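Local coordinates for DNA replication and repair protein RecF (PDB 5Z69) that binds ATP and probably single-stranded DNA, as an ABC-type ATPase and recombination mediator of the RecFOR DNA repair pathway, at residues R141-A146 against C300-E305; C147-V150 against N154-F157; L159-K164 against A194-R199; K202-Y207 against I229-S234; N206-L211 against E274-L279. All blocks are in the same frame, centred on the assembly; numbering follows the deposited sequence.

Interaction 1. Residues R141-A146 against C300-E305; sequences RKYLDA and CLKLSE
Glu305 OE1 is gripped from two sides: Tyr143 OH donates to it across the contact at 2.6 Å, and Lys302 NZ, one helical turn before Glu305, reaches the same oxygen at 2.8 Å as a salt bridge. The phenol arrives on the anti side of the carboxylate, well out of its plane, whereas the ammonium takes the syn side, so the two donors use different flanks of one oxygen. Ring and carboxylate planes stand 65° apart. Lys302 gets there by folding back at chi2 and chi3, which lays NZ near the ring plane at the Tyr143 edge, 4.0 Å from CE2. A positive neighbour and a phenol donor on OE1 would probably favour the ionised carboxylate in this buried setting. The two segments belong to helices 137-151 and 291-313 of the RecF ATPase fold; 141-146 and 300-305 run nearly parallel (18°), their axes 12.8 Å apart. From 141-146 only Tyr143 reaches across this wide spacing: its CG lies anti to the backbone N (chi1 172°), which directs the ring toward the other helix. Leu301 meets it from the opposite direction, CD2 lying 3.8 Å from Tyr143 CE1, and Ile132 of helix 131-134 touches both side chains. The aliphatic part of Glu305 also closes on the phenol, its CB 3.3 Å from Tyr143 OH, and Lys302 CD stands 3.9 Å from Tyr143 OH.

Interaction 2. Residues C147-V150 against N154-F157; sequences CISV and NYFF
The Tyr155 ring carries Ile148 on one face and Ser149 OG in plane at its edge, while the same hydroxyl oxygen also lies near the plane of the Phe156 ring at that ring's edge. The setting is a sharp turn between consecutive helices, where helix 137-151 ends and helix 153-177 sets off almost at once, bringing Ser149 CA within 4.6 Å of Phe156 CA. Ile148 CG2 forms a CH-pi contact, 3.6 Å from the centroid of the Tyr155 ring and 22° off its normal, displaced toward the rim over CG and CD1. The ethyl arm of Ile148 runs on over the far end, CD1 standing 4.0 Å from Tyr155 CZ, and the two side chains cross at about a right angle. With CG anti to the backbone N (chi1 171°), Tyr155 swings its ring back over the preceding helix, and its hydroxyl bonds to Asp145 and to Arg204 of helix 186-222. A leucine at Tyr155 would probably leave Ile148 CG2 without its aromatic face and cost Asp145 and Arg204 their shared hydroxyl partner. Val203 packs against both Ile148 and Tyr155, so helix 186-222 closes over the corner. Ser149 OG, hydrogen-bonded to Asp145 O within its own helix, makes only van der Waals contact with the two rings, 3.6 Å from Tyr155 CD1 and 3.5 Å from Phe156 CD1.

Interaction 3. Residues L159-K164 against A194-R199; sequences LLQYNK and AEYGAR
Helices 153-177 and 186-222 pass each other roughly antiparallel, their short segments inclined at 144° with axes 9.5 Å apart and the closest CA pair, Tyr162 and Tyr196, separated by 5.9 Å. The Tyr196 ring meets the Gln161 methylenes obliquely, Gln161 CG coming within 3.5 Å of Tyr196 CE1. Gln161 then bends at chi2 (51°) and carries its amide away from the ring, where OE1 accepts from Lys192. On its own helix, Arg199 NH2 sits 3.1 Å above the Tyr196 ring plane, over the centre. Tyr162 turns a ring edge to Tyr196 CB, its CD1 4.0 Å from Gly197 N, while its hydroxyl bonds to His272. A serine in place of Tyr196 would probably open a gap beside the Gln161 methylenes and leave the Arg199 guanidinium without its ring. No hydrogen bond crosses between the two segments, which implies that they meet by van der Waals packing, the polar tie between the helices, Gln161 to Lys192, lying just outside them.

Interaction 4. Residues K202-Y207 against I229-S234; sequences KVRNNY and IIYLNS
Two polar side chains meet Tyr231 here without a single hydrogen bond crossing between the segments: Arg204 and Asn205 offer mainly carbon and van der Waals surface. The Asn205 amide lies nearly coplanar with the Tyr231 ring (23°), its OD1 at the ring's edge, 3.8 Å from CD2. Arg204 crosses the tyrosine at about a right angle, CD packing 3.5 Å and CB 3.6 Å from Tyr231 OH. From CG its chain runs extended to NE, which carries the guanidinium past the hydroxyl to salt bridges with Asp145 and Glu274. Tyr231 OH is itself hydrogen-bonded to Glu274, so that carboxylate receives both the arginine and the phenol and would probably be kept ionised by them. On one ring face, Asn233 CB, at the last residue of the inverse gamma turn centred on Leu232, stands 3.5 Å above the plane. The ring points at helix 186-222 because CG is anti to the backbone N (chi1 177°). Strand 227-232, an outer member of the three-stranded antiparallel sheet, is thereby packed on helix 186-222, with Ile201 also touching Tyr231 and helix 137-151 reaching Arg204 through Leu144.

Interaction 5. Residues N206-L211 against E274-L279; sequences NYLEKL and EDFKIL
Phe276 meets helix 186-222 from its first side-chain carbon onward: CB lies 4.1 Å from Leu208 CD1, and CG, the root of the ring, is 3.8 Å from Leu208 CD2. Phe276 CD1 and CD2 both stand 4.0 Å from Leu208 CD2, a methyl that sits over one face as a CH-pi contact, 3.9 Å from the ring centroid and 14° off its normal. Phe276 CG occupies the position between the backbone N and the carbonyl carbon (chi1 62°), standing the ring up against the helix. This is a helix-on-sheet packing: strand 275-280 is the middle strand of the three-stranded antiparallel sheet, and helix 186-222 packs on it. Leu208 also touches Tyr231 of the adjoining strand, so one leucine spans two strands. Farther along the ring, Phe276 CE2 meets Leu211 CD2 at 4.3 Å, approaching obliquely. Leu211 packs in addition on Leu301 and Ser304 of helix 291-313, while Arg140 of helix 137-151 touches Phe276.

In the fold
From the N terminus, helix 137-151 opens interaction 1, whose loop closes only at helix 291-313, far along the chain; the other four all fall within it. Interaction 2 closes a short turn between helices 137-151 and 153-177, and interaction 3 then joins 153-177 to the long helix 186-222; these two are in series. Interactions 4 and 5 leave overlapping parts of that helix for neighbouring strands 227-232 and 275-280, with centres 5 Å apart. Helix 186-222 is thus common to three contacts. Asp145, Tyr155, Arg204 and Glu274 form a polar chain linking interactions 1, 2, 4 and 5.

Interaction 1. Residues R141-A146 against C300-E305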
# COMPACT_ATOMS: atom_id res chain seq x y z
N ARG A 141 8.09 -6.64 -7.87
CA ARG A 141 8.82 -5.60 -8.56
C ARG A 141 9.84 -6.16 -9.57
O ARG A 141 9.93 -5.69 -10.69
CB ARG A 141 9.51 -4.73 -7.52
CG ARG A 141 9.65 -3.29 -7.90
CD ARG A 141 9.99 -2.48 -6.67
NE ARG A 141 11.03 -3.11 -5.86
CZ ARG A 141 10.94 -3.32 -4.55
NH1 ARG A 141 9.84 -2.95 -3.88
NH2 ARG A 141 11.95 -3.90 -3.90
N LYS A 142 10.61 -7.17 -9.16
CA LYS A 142 11.59 -7.76 -10.06
C LYS A 142 10.87 -8.36 -11.28
O LYS A 142 11.35 -8.23 -12.41
CB LYS A 142 12.41 -8.83 -9.34
CG LYS A 142 13.24 -9.74 -10.30
CD LYS A 142 14.17 -10.74 -9.58
CE LYS A 142 15.02 -11.52 -10.60
NZ LYS A 142 15.79 -12.65 -10.00
N TYR A 143 9.69 -8.95 -11.05
CA TYR A 143 8.90 -9.59 -12.09
C TYR A 143 8.37 -8.57 -13.09
O TYR A 143 8.46 -8.74 -14.31
CB TYR A 143 7.73 -10.39 -11.48
CG TYR A 143 6.77 -10.91 -12.52
CD1 TYR A 143 5.52 -10.32 -12.70
CD2 TYR A 143 7.14 -11.95 -13.36
CE1 TYR A 143 4.65 -10.80 -13.69
CE2 TYR A 143 6.28 -12.44 -14.35
CZ TYR A 143 5.04 -11.86 -14.51
OH TYR A 143 4.21 -12.35 -15.51
N LEU A 144 7.80 -7.51 -12.56
CA LEU A 144 7.29 -6.41 -13.36
C LEU A 144 8.38 -5.73 -14.21
O LEU A 144 8.15 -5.41 -15.38
CB LEU A 144 6.63 -5.38 -12.44
CG LEU A 144 5.98 -4.19 -13.14
CD1 LEU A 144 4.90 -4.64 -14.09
CD2 LEU A 144 5.40 -3.22 -12.10
N ASP A 145 9.55 -5.48 -13.62
CA ASP A 145 10.65 -4.85 -14.34
C ASP A 145 11.12 -5.72 -15.51
O ASP A 145 11.44 -5.22 -16.58
CB ASP A 145 11.83 -4.61 -13.40
CG ASP A 145 11.67 -3.37 -12.54
OD1 ASP A 145 10.89 -2.46 -12.90
OD2 ASP A 145 12.36 -3.30 -11.50
N ALA A 146 11.14 -7.03 -15.30
CA ALA A 146 11.60 -7.98 -16.33
C ALA A 146 10.57 -8.12 -17.44
O ALA A 146 10.94 -8.15 -18.62
CB ALA A 146 11.89 -9.34 -15.71
N CYS A 300 -3.04 -17.10 -14.33
CA CYS A 300 -3.62 -15.96 -15.04
C CYS A 300 -2.59 -14.85 -15.28
O CYS A 300 -2.57 -14.23 -16.34
CB CYS A 300 -4.80 -15.39 -14.24
SG CYS A 300 -6.27 -16.45 -14.18
N LEU A 301 -1.78 -14.60 -14.27
CA LEU A 301 -0.68 -13.65 -14.37
C LEU A 301 0.25 -14.00 -15.53
O LEU A 301 0.61 -13.14 -16.34
CB LEU A 301 0.10 -13.62 -13.06
CG LEU A 301 1.33 -12.72 -13.01
CD1 LEU A 301 0.91 -11.27 -12.88
CD2 LEU A 301 2.26 -13.14 -11.87
N LYS A 302 0.62 -15.28 -15.63
CA LYS A 302 1.57 -15.73 -16.65
C LYS A 302 0.90 -15.82 -18.03
O LYS A 302 1.51 -15.48 -19.05
CB LYS A 302 2.18 -17.08 -16.27
CG LYS A 302 2.94 -17.09 -14.92
CD LYS A 302 4.20 -16.23 -14.95
CE LYS A 302 5.20 -16.80 -15.97
NZ LYS A 302 6.52 -16.06 -16.04
N LEU A 303 -0.35 -16.27 -18.05
CA LEU A 303 -1.13 -16.26 -19.29
C LEU A 303 -1.21 -14.84 -19.85
O LEU A 303 -1.13 -14.64 -21.05
CB LEU A 303 -2.53 -16.83 -19.06
CG LEU A 303 -2.62 -18.36 -18.91
CD1 LEU A 303 -4.06 -18.78 -18.63
CD2 LEU A 303 -2.08 -19.06 -20.15
N SER A 304 -1.31 -13.87 -18.96
CA SER A 304 -1.36 -12.46 -19.34
C SER A 304 -0.02 -11.93 -19.83
O SER A 304 0.05 -11.11 -20.75
CB SER A 304 -1.85 -11.61 -18.17
OG SER A 304 -3.21 -11.86 -17.93
N GLU A 305 1.05 -12.40 -19.19
CA GLU A 305 2.40 -12.05 -19.61
C GLU A 305 2.55 -12.44 -21.06
O GLU A 305 2.96 -11.64 -21.91
CB GLU A 305 3.44 -12.76 -18.74
CG GLU A 305 4.89 -12.43 -19.11
CD GLU A 305 5.89 -13.32 -18.41
OE1 GLU A 305 5.60 -13.76 -17.27
OE2 GLU A 305 6.97 -13.59 -19.00

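Interaction 2. Residues C147-V150 against N154-F157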
# COMPACT_ATOMS: atom_id res chain seq x y z
N CYS A 147 9.29 -8.22 -17.08
CA CYS A 147 8.24 -8.26 -18.09
C CYS A 147 8.30 -7.05 -19.01
O CYS A 147 8.25 -7.17 -20.24
CB CYS A 147 6.85 -8.32 -17.45
SG CYS A 147 6.53 -9.89 -16.65
N ILE A 148 8.42 -5.87 -18.40
CA ILE A 148 8.39 -4.65 -19.20
C ILE A 148 9.66 -4.47 -20.04
O ILE A 148 9.56 -4.13 -21.22
CB ILE A 148 8.19 -3.42 -18.35
CG1 ILE A 148 6.85 -3.54 -17.56
CG2 ILE A 148 8.22 -2.17 -19.24
CD1 ILE A 148 6.61 -2.44 -16.55
N SER A 149 10.83 -4.67 -19.42
CA SER A 149 12.11 -4.51 -20.07
C SER A 149 12.23 -5.39 -21.31
O SER A 149 12.80 -4.97 -22.31
CB SER A 149 13.24 -4.84 -19.09
OG SER A 149 13.20 -3.94 -17.99
N VAL A 150 11.67 -6.59 -21.26
CA VAL A 150 11.74 -7.49 -22.40
C VAL A 150 11.04 -6.86 -23.60
O VAL A 150 11.50 -6.98 -24.73
CB VAL A 150 11.10 -8.87 -22.08
CG1 VAL A 150 10.76 -9.63 -23.37
CG2 VAL A 150 12.06 -9.69 -21.22
N ASN A 154 13.15 1.34 -24.06
CA ASN A 154 13.29 2.66 -23.46
C ASN A 154 13.08 2.61 -21.96
O ASN A 154 13.70 3.36 -21.20
CB ASN A 154 12.33 3.65 -24.12
CG ASN A 154 12.64 3.86 -25.59
OD1 ASN A 154 13.81 3.98 -25.97
ND2 ASN A 154 11.61 3.89 -26.43
N TYR A 155 12.19 1.73 -21.53
CA TYR A 155 11.96 1.54 -20.10
C TYR A 155 13.18 0.91 -19.47
O TYR A 155 13.63 1.33 -18.40
CB TYR A 155 10.75 0.66 -19.86
CG TYR A 155 10.54 0.23 -18.42
CD1 TYR A 155 11.12 -0.95 -17.91
CD2 TYR A 155 9.74 0.98 -17.57
CE1 TYR A 155 10.88 -1.35 -16.57
CE2 TYR A 155 9.51 0.60 -16.26
CZ TYR A 155 10.07 -0.55 -15.76
OH TYR A 155 9.80 -0.89 -14.44
N PHE A 156 13.71 -0.11 -20.15
CA PHE A 156 14.87 -0.80 -19.63
C PHE A 156 16.03 0.20 -19.48
O PHE A 156 16.72 0.21 -18.46
CB PHE A 156 15.28 -1.97 -20.54
CG PHE A 156 16.52 -2.67 -20.06
CD1 PHE A 156 16.53 -3.29 -18.83
CD2 PHE A 156 17.67 -2.65 -20.82
CE1 PHE A 156 17.68 -3.91 -18.37
CE2 PHE A 156 18.82 -3.26 -20.36
CZ PHE A 156 18.82 -3.89 -19.14
N PHE A 157 16.20 1.05 -20.50
CA PHE A 157 17.13 2.17 -20.45
C PHE A 157 16.92 3.05 -19.19
O PHE A 157 17.86 3.33 -18.45
CB PHE A 157 16.98 3.01 -21.72
CG PHE A 157 17.97 4.14 -21.84
CD1 PHE A 157 19.12 3.99 -22.60
CD2 PHE A 157 17.74 5.37 -21.21
CE1 PHE A 157 20.04 5.02 -22.72
CE2 PHE A 157 18.66 6.40 -21.32
CZ PHE A 157 19.80 6.23 -22.08

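Interaction 3. Residues L159-K164 against A194-R199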
# COMPACT_ATOMS: atom_id res chain seq x y z
N LEU A 159 15.31 2.34 -16.44
CA LEU A 159 15.51 1.56 -15.22
C LEU A 159 17.00 1.47 -14.90
O LEU A 159 17.41 1.64 -13.75
CB LEU A 159 14.89 0.16 -15.36
CG LEU A 159 15.05 -0.82 -14.20
CD1 LEU A 159 14.53 -0.19 -12.91
CD2 LEU A 159 14.30 -2.11 -14.49
N LEU A 160 17.80 1.23 -15.94
CA LEU A 160 19.25 1.16 -15.80
C LEU A 160 19.83 2.48 -15.33
O LEU A 160 20.67 2.52 -14.42
CB LEU A 160 19.90 0.77 -17.14
CG LEU A 160 20.06 -0.72 -17.48
CD1 LEU A 160 20.70 -0.85 -18.86
CD2 LEU A 160 20.92 -1.42 -16.45
N GLN A 161 19.42 3.57 -15.95
CA GLN A 161 19.92 4.88 -15.54
C GLN A 161 19.39 5.24 -14.13
O GLN A 161 20.11 5.81 -13.31
CB GLN A 161 19.52 5.94 -16.56
CG GLN A 161 20.13 7.32 -16.27
CD GLN A 161 21.64 7.28 -16.06
OE1 GLN A 161 22.14 7.77 -15.04
NE2 GLN A 161 22.36 6.71 -17.02
N TYR A 162 18.14 4.89 -13.84
CA TYR A 162 17.60 5.14 -12.51
C TYR A 162 18.46 4.44 -11.45
O TYR A 162 18.85 5.05 -10.46
CB TYR A 162 16.15 4.67 -12.40
CG TYR A 162 15.56 4.79 -11.01
CD1 TYR A 162 15.00 5.98 -10.57
CD2 TYR A 162 15.55 3.70 -10.15
CE1 TYR A 162 14.45 6.10 -9.27
CE2 TYR A 162 15.02 3.79 -8.87
CZ TYR A 162 14.47 4.99 -8.42
OH TYR A 162 13.94 5.06 -7.14
N ASN A 163 18.77 3.16 -11.68
CA ASN A 163 19.52 2.40 -10.67
C ASN A 163 20.91 2.96 -10.49
O ASN A 163 21.48 2.90 -9.39
CB ASN A 163 19.62 0.92 -11.04
CG ASN A 163 18.30 0.20 -10.96
OD1 ASN A 163 17.33 0.71 -10.41
ND2 ASN A 163 18.26 -1.00 -11.51
N LYS A 164 21.46 3.51 -11.58
CA LYS A 164 22.80 4.11 -11.56
C LYS A 164 22.80 5.38 -10.72
O LYS A 164 23.65 5.57 -9.86
CB LYS A 164 23.26 4.43 -12.99
CG LYS A 164 24.69 4.91 -13.11
CD LYS A 164 25.17 4.79 -14.57
N ALA A 194 13.75 11.91 -9.79
CA ALA A 194 12.33 12.20 -9.90
C ALA A 194 11.91 12.15 -11.37
O ALA A 194 10.84 11.63 -11.72
CB ALA A 194 12.00 13.58 -9.28
N GLU A 195 12.76 12.68 -12.23
CA GLU A 195 12.49 12.62 -13.66
C GLU A 195 12.44 11.17 -14.15
O GLU A 195 11.49 10.78 -14.83
CB GLU A 195 13.55 13.39 -14.44
CG GLU A 195 13.42 13.21 -15.94
CD GLU A 195 14.62 13.78 -16.66
OE1 GLU A 195 14.67 15.01 -16.85
OE2 GLU A 195 15.52 12.99 -17.03
N TYR A 196 13.45 10.38 -13.80
CA TYR A 196 13.48 9.00 -14.26
C TYR A 196 12.44 8.16 -13.54
O TYR A 196 11.79 7.31 -14.14
CB TYR A 196 14.87 8.40 -14.09
CG TYR A 196 15.80 8.77 -15.24
CD1 TYR A 196 16.06 7.87 -16.26
CD2 TYR A 196 16.37 10.03 -15.30
CE1 TYR A 196 16.90 8.22 -17.30
CE2 TYR A 196 17.20 10.38 -16.33
CZ TYR A 196 17.47 9.47 -17.33
OH TYR A 196 18.30 9.83 -18.37
N GLY A 197 12.25 8.43 -12.25
CA GLY A 197 11.21 7.76 -11.49
C GLY A 197 9.82 7.97 -12.06
O GLY A 197 8.99 7.06 -12.09
N ALA A 198 9.55 9.18 -12.52
CA ALA A 198 8.24 9.49 -13.09
C ALA A 198 8.01 8.72 -14.40
O ALA A 198 6.94 8.15 -14.64
CB ALA A 198 8.09 11.01 -13.31
N ARG A 199 9.01 8.70 -15.27
CA ARG A 199 8.88 7.92 -16.50
C ARG A 199 8.60 6.44 -16.21
O ARG A 199 7.78 5.81 -16.87
CB ARG A 199 10.12 8.07 -17.35
CG ARG A 199 10.19 9.42 -18.01
CD ARG A 199 10.98 9.32 -19.29
NE ARG A 199 12.39 9.12 -19.02
CZ ARG A 199 13.25 10.12 -18.85
NH1 ARG A 199 12.82 11.37 -18.93
NH2 ARG A 199 14.53 9.87 -18.62

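Interaction 4. Residues K202-Y207 against I229-S234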
# COMPACT_ATOMS: atom_id res chain seq x y z
N LYS A 202 5.06 5.88 -14.89
CA LYS A 202 4.12 5.99 -16.00
C LYS A 202 4.04 4.69 -16.80
O LYS A 202 2.94 4.21 -17.12
CB LYS A 202 4.50 7.15 -16.93
CG LYS A 202 3.48 7.37 -18.04
CD LYS A 202 4.12 7.73 -19.36
CE LYS A 202 4.78 6.52 -20.02
NZ LYS A 202 5.35 6.80 -21.38
N VAL A 203 5.19 4.12 -17.13
CA VAL A 203 5.18 2.90 -17.91
C VAL A 203 4.69 1.70 -17.10
O VAL A 203 3.97 0.84 -17.62
CB VAL A 203 6.57 2.60 -18.48
CG1 VAL A 203 6.59 1.21 -19.15
CG2 VAL A 203 6.98 3.69 -19.46
N ARG A 204 5.09 1.63 -15.83
CA ARG A 204 4.60 0.56 -14.97
C ARG A 204 3.08 0.57 -14.90
O ARG A 204 2.44 -0.49 -14.92
CB ARG A 204 5.18 0.66 -13.57
CG ARG A 204 6.62 0.17 -13.44
CD ARG A 204 7.08 0.24 -11.99
NE ARG A 204 8.44 -0.27 -11.87
CZ ARG A 204 9.13 -0.32 -10.75
NH1 ARG A 204 8.60 0.14 -9.61
NH2 ARG A 204 10.36 -0.81 -10.76
N ASN A 205 2.51 1.78 -14.83
CA ASN A 205 1.05 1.93 -14.81
C ASN A 205 0.42 1.43 -16.10
O ASN A 205 -0.57 0.70 -16.08
CB ASN A 205 0.65 3.38 -14.58
CG ASN A 205 -0.84 3.53 -14.28
OD1 ASN A 205 -1.32 3.11 -13.23
ND2 ASN A 205 -1.58 4.11 -15.21
N ASN A 206 1.00 1.84 -17.23
CA ASN A 206 0.52 1.35 -18.52
C ASN A 206 0.48 -0.17 -18.57
O ASN A 206 -0.48 -0.76 -19.07
CB ASN A 206 1.40 1.87 -19.67
CG ASN A 206 1.43 3.39 -19.76
OD1 ASN A 206 2.43 3.97 -20.20
ND2 ASN A 206 0.36 4.05 -19.34
N TYR A 207 1.52 -0.81 -18.05
CA TYR A 207 1.60 -2.27 -18.11
C TYR A 207 0.60 -2.90 -17.14
O TYR A 207 -0.06 -3.89 -17.46
CB TYR A 207 3.04 -2.78 -17.80
CG TYR A 207 3.16 -4.27 -17.96
CD1 TYR A 207 3.61 -4.83 -19.16
CD2 TYR A 207 2.83 -5.14 -16.92
CE1 TYR A 207 3.72 -6.20 -19.32
CE2 TYR A 207 2.93 -6.51 -17.07
CZ TYR A 207 3.39 -7.04 -18.28
OH TYR A 207 3.47 -8.41 -18.46
N ILE A 229 -6.31 -4.86 -9.62
CA ILE A 229 -4.89 -4.62 -9.36
C ILE A 229 -4.68 -3.21 -8.86
O ILE A 229 -5.07 -2.25 -9.53
CB ILE A 229 -4.02 -4.85 -10.63
CG1 ILE A 229 -3.91 -6.34 -10.92
CG2 ILE A 229 -2.61 -4.28 -10.45
CD1 ILE A 229 -3.05 -6.67 -12.07
N ILE A 230 -4.06 -3.09 -7.69
CA ILE A 230 -3.75 -1.77 -7.12
C ILE A 230 -2.25 -1.49 -7.17
O ILE A 230 -1.45 -2.24 -6.61
CB ILE A 230 -4.21 -1.66 -5.65
CG1 ILE A 230 -5.68 -2.06 -5.52
CG2 ILE A 230 -3.99 -0.24 -5.13
CD1 ILE A 230 -6.61 -1.21 -6.34
N TYR A 231 -1.89 -0.41 -7.84
CA TYR A 231 -0.50 -0.02 -8.00
C TYR A 231 -0.11 0.97 -6.91
O TYR A 231 -0.49 2.15 -6.96
CB TYR A 231 -0.28 0.57 -9.41
CG TYR A 231 1.12 1.09 -9.71
CD1 TYR A 231 2.23 0.67 -8.97
CD2 TYR A 231 1.32 2.00 -10.74
CE1 TYR A 231 3.50 1.15 -9.24
CE2 TYR A 231 2.59 2.48 -11.03
CZ TYR A 231 3.66 2.06 -10.29
OH TYR A 231 4.90 2.56 -10.58
N LEU A 232 0.65 0.49 -5.94
CA LEU A 232 1.15 1.33 -4.86
C LEU A 232 2.42 2.06 -5.28
O LEU A 232 3.53 1.69 -4.85
CB LEU A 232 1.42 0.49 -3.60
CG LEU A 232 0.25 -0.36 -3.12
CD1 LEU A 232 0.56 -0.96 -1.75
CD2 LEU A 232 -1.00 0.49 -3.07
N ASN A 233 2.27 3.09 -6.10
CA ASN A 233 3.44 3.83 -6.58
C ASN A 233 3.98 4.81 -5.54
O ASN A 233 3.30 5.15 -4.55
CB ASN A 233 3.13 4.56 -7.89
CG ASN A 233 2.13 5.67 -7.72
OD1 ASN A 233 2.48 6.76 -7.25
ND2 ASN A 233 0.90 5.43 -8.14
N SER A 234 5.20 5.26 -5.77
CA SER A 234 5.95 6.01 -4.76
C SER A 234 5.59 7.50 -4.77
O SER A 234 6.06 8.26 -3.93
CB SER A 234 7.45 5.84 -4.97
OG SER A 234 7.79 5.93 -6.35

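Interaction 5. Residues N206-L211 against E274-L279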
# COMPACT_ATOMS: atom_id res chain seq x y z
N ASN A 206 1.00 1.84 -17.23
CA ASN A 206 0.52 1.35 -18.52
C ASN A 206 0.48 -0.17 -18.57
O ASN A 206 -0.48 -0.76 -19.07
CB ASN A 206 1.40 1.87 -19.67
CG ASN A 206 1.43 3.39 -19.76
OD1 ASN A 206 2.43 3.97 -20.20
ND2 ASN A 206 0.36 4.05 -19.34
N TYR A 207 1.52 -0.81 -18.05
CA TYR A 207 1.60 -2.27 -18.11
C TYR A 207 0.60 -2.90 -17.14
O TYR A 207 -0.06 -3.89 -17.46
CB TYR A 207 3.04 -2.78 -17.80
CG TYR A 207 3.16 -4.27 -17.96
CD1 TYR A 207 3.61 -4.83 -19.16
CD2 TYR A 207 2.83 -5.14 -16.92
CE1 TYR A 207 3.72 -6.20 -19.32
CE2 TYR A 207 2.93 -6.51 -17.07
CZ TYR A 207 3.39 -7.04 -18.28
OH TYR A 207 3.47 -8.41 -18.46
N LEU A 208 0.51 -2.34 -15.94
CA LEU A 208 -0.40 -2.87 -14.93
C LEU A 208 -1.87 -2.74 -15.39
O LEU A 208 -2.68 -3.65 -15.13
CB LEU A 208 -0.16 -2.18 -13.59
CG LEU A 208 1.14 -2.62 -12.91
CD1 LEU A 208 1.38 -1.74 -11.74
CD2 LEU A 208 1.15 -4.07 -12.46
N GLU A 209 -2.20 -1.64 -16.07
CA GLU A 209 -3.50 -1.49 -16.76
C GLU A 209 -3.75 -2.67 -17.67
O GLU A 209 -4.78 -3.31 -17.57
CB GLU A 209 -3.53 -0.24 -17.63
CG GLU A 209 -3.84 1.08 -16.92
CD GLU A 209 -4.12 2.19 -17.92
OE1 GLU A 209 -3.42 3.23 -17.88
OE2 GLU A 209 -5.05 2.01 -18.75
N LYS A 210 -2.81 -2.93 -18.58
CA LYS A 210 -2.95 -4.06 -19.49
C LYS A 210 -2.98 -5.38 -18.73
O LYS A 210 -3.76 -6.27 -19.07
CB LYS A 210 -1.81 -4.08 -20.50
CG LYS A 210 -1.87 -2.92 -21.46
CD LYS A 210 -0.62 -2.84 -22.32
CE LYS A 210 -0.78 -1.77 -23.39
NZ LYS A 210 0.51 -1.42 -24.01
N LEU A 211 -2.15 -5.49 -17.70
CA LEU A 211 -2.11 -6.70 -16.90
C LEU A 211 -3.48 -6.98 -16.28
O LEU A 211 -3.99 -8.09 -16.36
CB LEU A 211 -1.04 -6.60 -15.80
CG LEU A 211 -0.92 -7.85 -14.93
CD1 LEU A 211 -0.55 -9.02 -15.84
CD2 LEU A 211 0.12 -7.71 -13.81
N GLU A 274 8.35 0.26 -4.57
CA GLU A 274 6.93 0.16 -4.92
C GLU A 274 6.43 -1.28 -4.86
O GLU A 274 7.21 -2.22 -4.68
CB GLU A 274 6.68 0.75 -6.31
CG GLU A 274 7.02 2.24 -6.39
CD GLU A 274 6.72 2.86 -7.75
OE1 GLU A 274 6.48 2.10 -8.72
OE2 GLU A 274 6.72 4.10 -7.85
N ASP A 275 5.11 -1.45 -4.96
CA ASP A 275 4.55 -2.79 -5.06
C ASP A 275 3.28 -2.69 -5.87
O ASP A 275 2.89 -1.58 -6.24
CB ASP A 275 4.28 -3.36 -3.67
CG ASP A 275 3.99 -4.85 -3.69
OD1 ASP A 275 4.15 -5.48 -4.75
OD2 ASP A 275 3.61 -5.40 -2.63
N PHE A 276 2.67 -3.82 -6.19
CA PHE A 276 1.29 -3.79 -6.68
C PHE A 276 0.52 -4.91 -5.99
O PHE A 276 1.07 -5.96 -5.69
CB PHE A 276 1.20 -3.87 -8.22
CG PHE A 276 1.75 -5.14 -8.82
CD1 PHE A 276 3.10 -5.25 -9.14
CD2 PHE A 276 0.90 -6.20 -9.12
CE1 PHE A 276 3.60 -6.41 -9.72
CE2 PHE A 276 1.39 -7.37 -9.69
CZ PHE A 276 2.75 -7.48 -10.00
N LYS A 277 -0.74 -4.65 -5.69
CA LYS A 277 -1.53 -5.60 -4.93
C LYS A 277 -2.47 -6.29 -5.88
O LYS A 277 -3.07 -5.65 -6.75
CB LYS A 277 -2.33 -4.92 -3.80
CG LYS A 277 -1.53 -4.54 -2.55
CD LYS A 277 -2.46 -4.39 -1.34
CE LYS A 277 -1.81 -3.67 -0.15
NZ LYS A 277 -0.69 -4.42 0.50
N ILE A 278 -2.59 -7.60 -5.74
CA ILE A 278 -3.50 -8.34 -6.61
C ILE A 278 -4.75 -8.74 -5.82
O ILE A 278 -4.65 -9.49 -4.85
CB ILE A 278 -2.82 -9.59 -7.20
CG1 ILE A 278 -1.65 -9.17 -8.12
CG2 ILE A 278 -3.82 -10.44 -7.98
CD1 ILE A 278 -0.62 -10.25 -8.33
N LEU A 279 -5.91 -8.23 -6.22
CA LEU A 279 -7.15 -8.49 -5.46
C LEU A 279 -8.08 -9.47 -6.16
O LEU A 279 -8.38 -9.31 -7.34
CB LEU A 279 -7.91 -7.18 -5.19
CG LEU A 279 -7.26 -6.04 -4.40
CD1 LEU A 279 -8.31 -5.06 -3.92
CD2 LEU A 279 -6.45 -6.54 -3.22